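PDB 5UQZ: glucan-binding protein C, GbpC from Streptococcus mutans UA159, which probably binds glucan at the streptococcal cell surface and is thought to mediate both sucrose-independent and sucrose-dependent adherence. Local coordinates for residues 223-228 with 237-242. Sequence-based numbering, arbitrary orientation.
Sequences SSLNHW and EKVNLG. With CA (calcium ion), chain B.
Glu237, on the second strand of the hairpin formed by 227-230 and 233-240, joins Ser224 and Asn226, from the loop leading into the first, in a calcium site that ties loop to strand in the beta-supersandwich of the glucan-binding protein C domain. Four protein oxygens hold the ion: Ser224 gives both its carbonyl O and its OG, Asn226 OD1 lies 2.3 Å from calcium, and Glu237 binds through OE1 at 2.5 Å. Four waters bring the coordination to eight. With chi1 at -173°, Ser224 OG swings beside its own carbonyl, allowing the residue to chelate. The Asn226 and Glu237 side chains run side by side, amide and carboxylate planes 59° apart; the shared calcium probably offsets the closeness of Asn226 OD1 and Glu237 OE1, 3.1 Å. Glu237 OE2 accepts from a calcium-bound water and is hydrogen-bonded to His235. In the second shell, Asp285 is hydrogen-bonded to Ser224 OG and Asn226 ND2, and Gln268 also to that ND2. Glu237 N donates to Asn226 O at 3.0 Å. Beyond the ion, Leu225 CD2 meets Val239 CG2 at 3.9 Å. Ile261 of strand 260-263 touches both, and strands 312-319 and 325-329, the latter from the four-stranded sheet, pack against Glu237.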
ATOM      1  N   SER A 223       0.026  -5.433   0.127  1.00  9.76           N
ATOM      2  CA  SER A 223      -0.972  -4.593   0.756  1.00  8.73           C
ATOM      3  C   SER A 223      -1.389  -3.446  -0.156  1.00  9.37           C
ATOM      4  O   SER A 223      -0.803  -3.197  -1.213  1.00 10.32           O
ATOM      5  CB  SER A 223      -0.401  -4.024   2.046  1.00  9.63           C
ATOM      6  OG  SER A 223      -0.036  -5.075   2.938  1.00 11.36           O
ATOM      7  N   SER A 224      -2.444  -2.740   0.269  1.00  8.87           N
ATOM      8  CA  SER A 224      -2.799  -1.473  -0.349  1.00  8.38           C
ATOM      9  C   SER A 224      -3.101  -1.636  -1.851  1.00  8.84           C
ATOM     10  O   SER A 224      -2.681  -0.853  -2.695  1.00  8.86           O
ATOM     11  CB  SER A 224      -1.702  -0.441  -0.104  1.00 10.14           C
ATOM     12  OG  SER A 224      -2.080   0.848  -0.543  1.00 11.14           O
ATOM     13  N   LEU A 225      -3.940  -2.634  -2.182  1.00  8.13           N
ATOM     14  CA  LEU A 225      -4.372  -2.820  -3.571  1.00  8.02           C
ATOM     15  C   LEU A 225      -5.707  -2.105  -3.739  1.00  8.32           C
ATOM     16  O   LEU A 225      -6.792  -2.719  -3.742  1.00  8.75           O
ATOM     17  CB  LEU A 225      -4.424  -4.292  -3.946  1.00  9.05           C
ATOM     18  CG  LEU A 225      -3.058  -5.015  -3.882  1.00  9.45           C
ATOM     19  CD1 LEU A 225      -3.228  -6.467  -4.251  1.00 11.95           C
ATOM     20  CD2 LEU A 225      -1.996  -4.362  -4.744  1.00 12.31           C
ATOM     21  N   ASN A 226      -5.619  -0.797  -3.936  1.00  8.61           N
ATOM     22  CA  ASN A 226      -6.829   0.019  -3.995  1.00  8.73           C
ATOM     23  C   ASN A 226      -7.609  -0.195  -5.285  1.00  7.98           C
ATOM     24  O   ASN A 226      -7.009  -0.304  -6.354  1.00  9.56           O
ATOM     25  CB  ASN A 226      -6.467   1.521  -3.948  1.00  9.94           C
ATOM     26  CG  ASN A 226      -5.628   1.879  -2.757  1.00  9.99           C
ATOM     27  OD1 ASN A 226      -4.466   1.488  -2.699  1.00 11.85           O
ATOM     28  ND2 ASN A 226      -6.204   2.565  -1.778  1.00 11.80           N
ATOM     29  N   HIS A 227      -8.934  -0.181  -5.156  1.00  8.66           N
ATOM     30  CA  HIS A 227      -9.816  -0.086  -6.301  1.00  9.33           C
ATOM     31  C   HIS A 227     -10.827   0.996  -5.944  1.00  9.89           C
ATOM     32  O   HIS A 227     -11.644   0.825  -5.028  1.00 10.85           O
ATOM     33  CB  HIS A 227     -10.518  -1.428  -6.535  1.00  8.97           C
ATOM     34  CG  HIS A 227     -11.430  -1.437  -7.734  1.00 10.18           C
ATOM     35  ND1 HIS A 227     -11.989  -2.598  -8.231  1.00 12.01           N
ATOM     36  CD2 HIS A 227     -11.865  -0.432  -8.542  1.00 11.46           C
ATOM     37  CE1 HIS A 227     -12.714  -2.310  -9.296  1.00 13.38           C
ATOM     38  NE2 HIS A 227     -12.663  -1.005  -9.500  1.00 12.53           N
ATOM     39  N   TRP A 228     -10.766   2.121  -6.624  1.00 10.90           N
ATOM     40  CA  TRP A 228     -11.757   3.170  -6.439  1.00 13.87           C
ATOM     41  C   TRP A 228     -12.445   3.478  -7.759  1.00 15.14           C
ATOM     42  O   TRP A 228     -11.817   3.398  -8.820  1.00 14.04           O
ATOM     43  CB  TRP A 228     -11.178   4.437  -5.791  1.00 16.31           C
ATOM     44  CG  TRP A 228      -9.946   5.137  -6.403  1.00 14.62           C
ATOM     45  CD1 TRP A 228      -8.642   5.067  -5.945  1.00 16.38           C
ATOM     46  CD2 TRP A 228      -9.920   6.034  -7.526  1.00 14.03           C
ATOM     47  NE1 TRP A 228      -7.829   5.888  -6.711  1.00 16.17           N
ATOM     48  CE2 TRP A 228      -8.587   6.483  -7.681  1.00 15.88           C
ATOM     49  CE3 TRP A 228     -10.897   6.502  -8.416  1.00 16.46           C
ATOM     50  CZ2 TRP A 228      -8.208   7.371  -8.692  1.00 15.36           C
ATOM     51  CZ3 TRP A 228     -10.510   7.389  -9.423  1.00 17.18           C
ATOM     52  CH2 TRP A 228      -9.189   7.801  -9.549  1.00 17.80           C
ATOM     53  N   GLU A 237      -5.562  -1.440  -8.713  1.00  7.87           N
ATOM     54  CA  GLU A 237      -4.189  -1.900  -8.495  1.00  7.48           C
ATOM     55  C   GLU A 237      -4.206  -3.418  -8.431  1.00  7.70           C
ATOM     56  O   GLU A 237      -5.021  -4.007  -7.709  1.00  8.34           O
ATOM     57  CB  GLU A 237      -3.646  -1.254  -7.220  1.00  8.49           C
ATOM     58  CG  GLU A 237      -3.637   0.263  -7.384  1.00  9.11           C
ATOM     59  CD  GLU A 237      -3.271   1.102  -6.184  1.00  9.88           C
ATOM     60  OE1 GLU A 237      -2.799   0.593  -5.156  1.00  9.88           O
ATOM     61  OE2 GLU A 237      -3.450   2.353  -6.324  1.00 12.23           O
ATOM     62  N   LYS A 238      -3.299  -4.049  -9.169  1.00  8.01           N
ATOM     63  CA  LYS A 238      -3.294  -5.501  -9.354  1.00  8.22           C
ATOM     64  C   LYS A 238      -1.883  -6.047  -9.259  1.00  8.16           C
ATOM     65  O   LYS A 238      -0.916  -5.340  -9.531  1.00  8.66           O
ATOM     66  CB  LYS A 238      -3.822  -5.875 -10.774  1.00  9.70           C
ATOM     67  CG  LYS A 238      -5.192  -5.292 -11.126  1.00 10.40           C
ATOM     68  CD  LYS A 238      -5.659  -5.807 -12.479  1.00 12.40           C
ATOM     69  CE  LYS A 238      -7.065  -5.361 -12.783  1.00 13.92           C
ATOM     70  NZ  LYS A 238      -7.443  -5.720 -14.166  1.00 17.89           N
ATOM     71  N   VAL A 239      -1.792  -7.333  -8.891  1.00  8.14           N
ATOM     72  CA  VAL A 239      -0.507  -8.029  -8.940  1.00  7.47           C
ATOM     73  C   VAL A 239      -0.678  -9.349  -9.680  1.00  7.80           C
ATOM     74  O   VAL A 239      -1.567 -10.140  -9.344  1.00  9.38           O
ATOM     75  CB  VAL A 239       0.080  -8.272  -7.542  1.00  8.85           C
ATOM     76  CG1 VAL A 239       1.497  -8.890  -7.678  1.00 12.78           C
ATOM     77  CG2 VAL A 239       0.122  -6.987  -6.772  1.00 11.10           C
ATOM     78  N   ASN A 240       0.186  -9.619 -10.660  1.00  8.26           N
ATOM     79  CA  ASN A 240       0.301 -10.925 -11.278  1.00  8.25           C
ATOM     80  C   ASN A 240       1.458 -11.624 -10.571  1.00  8.67           C
ATOM     81  O   ASN A 240       2.615 -11.186 -10.669  1.00  9.50           O
ATOM     82  CB  ASN A 240       0.566 -10.791 -12.772  1.00 10.79           C
ATOM     83  CG  ASN A 240       0.576 -12.136 -13.464  1.00 13.69           C
ATOM     84  OD1 ASN A 240       1.058 -13.133 -12.913  1.00 14.58           O
ATOM     85  ND2 ASN A 240       0.009 -12.193 -14.684  1.00 17.68           N
ATOM     86  N   LEU A 241       1.145 -12.685  -9.833  1.00  9.32           N
ATOM     87  CA  LEU A 241       2.146 -13.311  -8.979  1.00 10.67           C
ATOM     88  C   LEU A 241       3.093 -14.230  -9.739  1.00  8.86           C
ATOM     89  O   LEU A 241       4.092 -14.670  -9.140  1.00  9.64           O
ATOM     90  CB  LEU A 241       1.505 -14.118  -7.837  1.00 15.25           C
ATOM     91  CG  LEU A 241       0.954 -13.180  -6.725  1.00 20.74           C
ATOM     92  CD1 LEU A 241      -0.220 -12.307  -7.145  1.00 28.74           C
ATOM     93  CD2 LEU A 241       0.485 -14.067  -5.614  1.00 21.01           C
ATOM     94  N   GLY A 242       2.833 -14.516 -11.014  1.00 10.28           N
ATOM     95  CA  GLY A 242       3.751 -15.386 -11.713  1.00 11.41           C
ATOM     96  C   GLY A 242       3.754 -16.753 -11.063  1.00 10.65           C
ATOM     97  O   GLY A 242       2.708 -17.313 -10.720  1.00 13.30           O
TER
HETATM   98 CA    CA B 501      -2.138   1.433  -2.928  1.00  9.73          CA
HETATM   99  O   HOH W   1      -7.437  -3.823  -6.265  1.00  9.50           O
HETATM  100  O   HOH W   2      -2.773   3.556  -4.218  1.00 24.68           O
HETATM  101  O   HOH W   3      -2.346   3.448  -1.533  1.00 13.69           O
HETATM  102  O   HOH W   4      -0.352   3.128  -3.188  1.00 23.40           O
HETATM  103  O   HOH W   5      -0.117   0.233  -3.274  1.00 13.92           O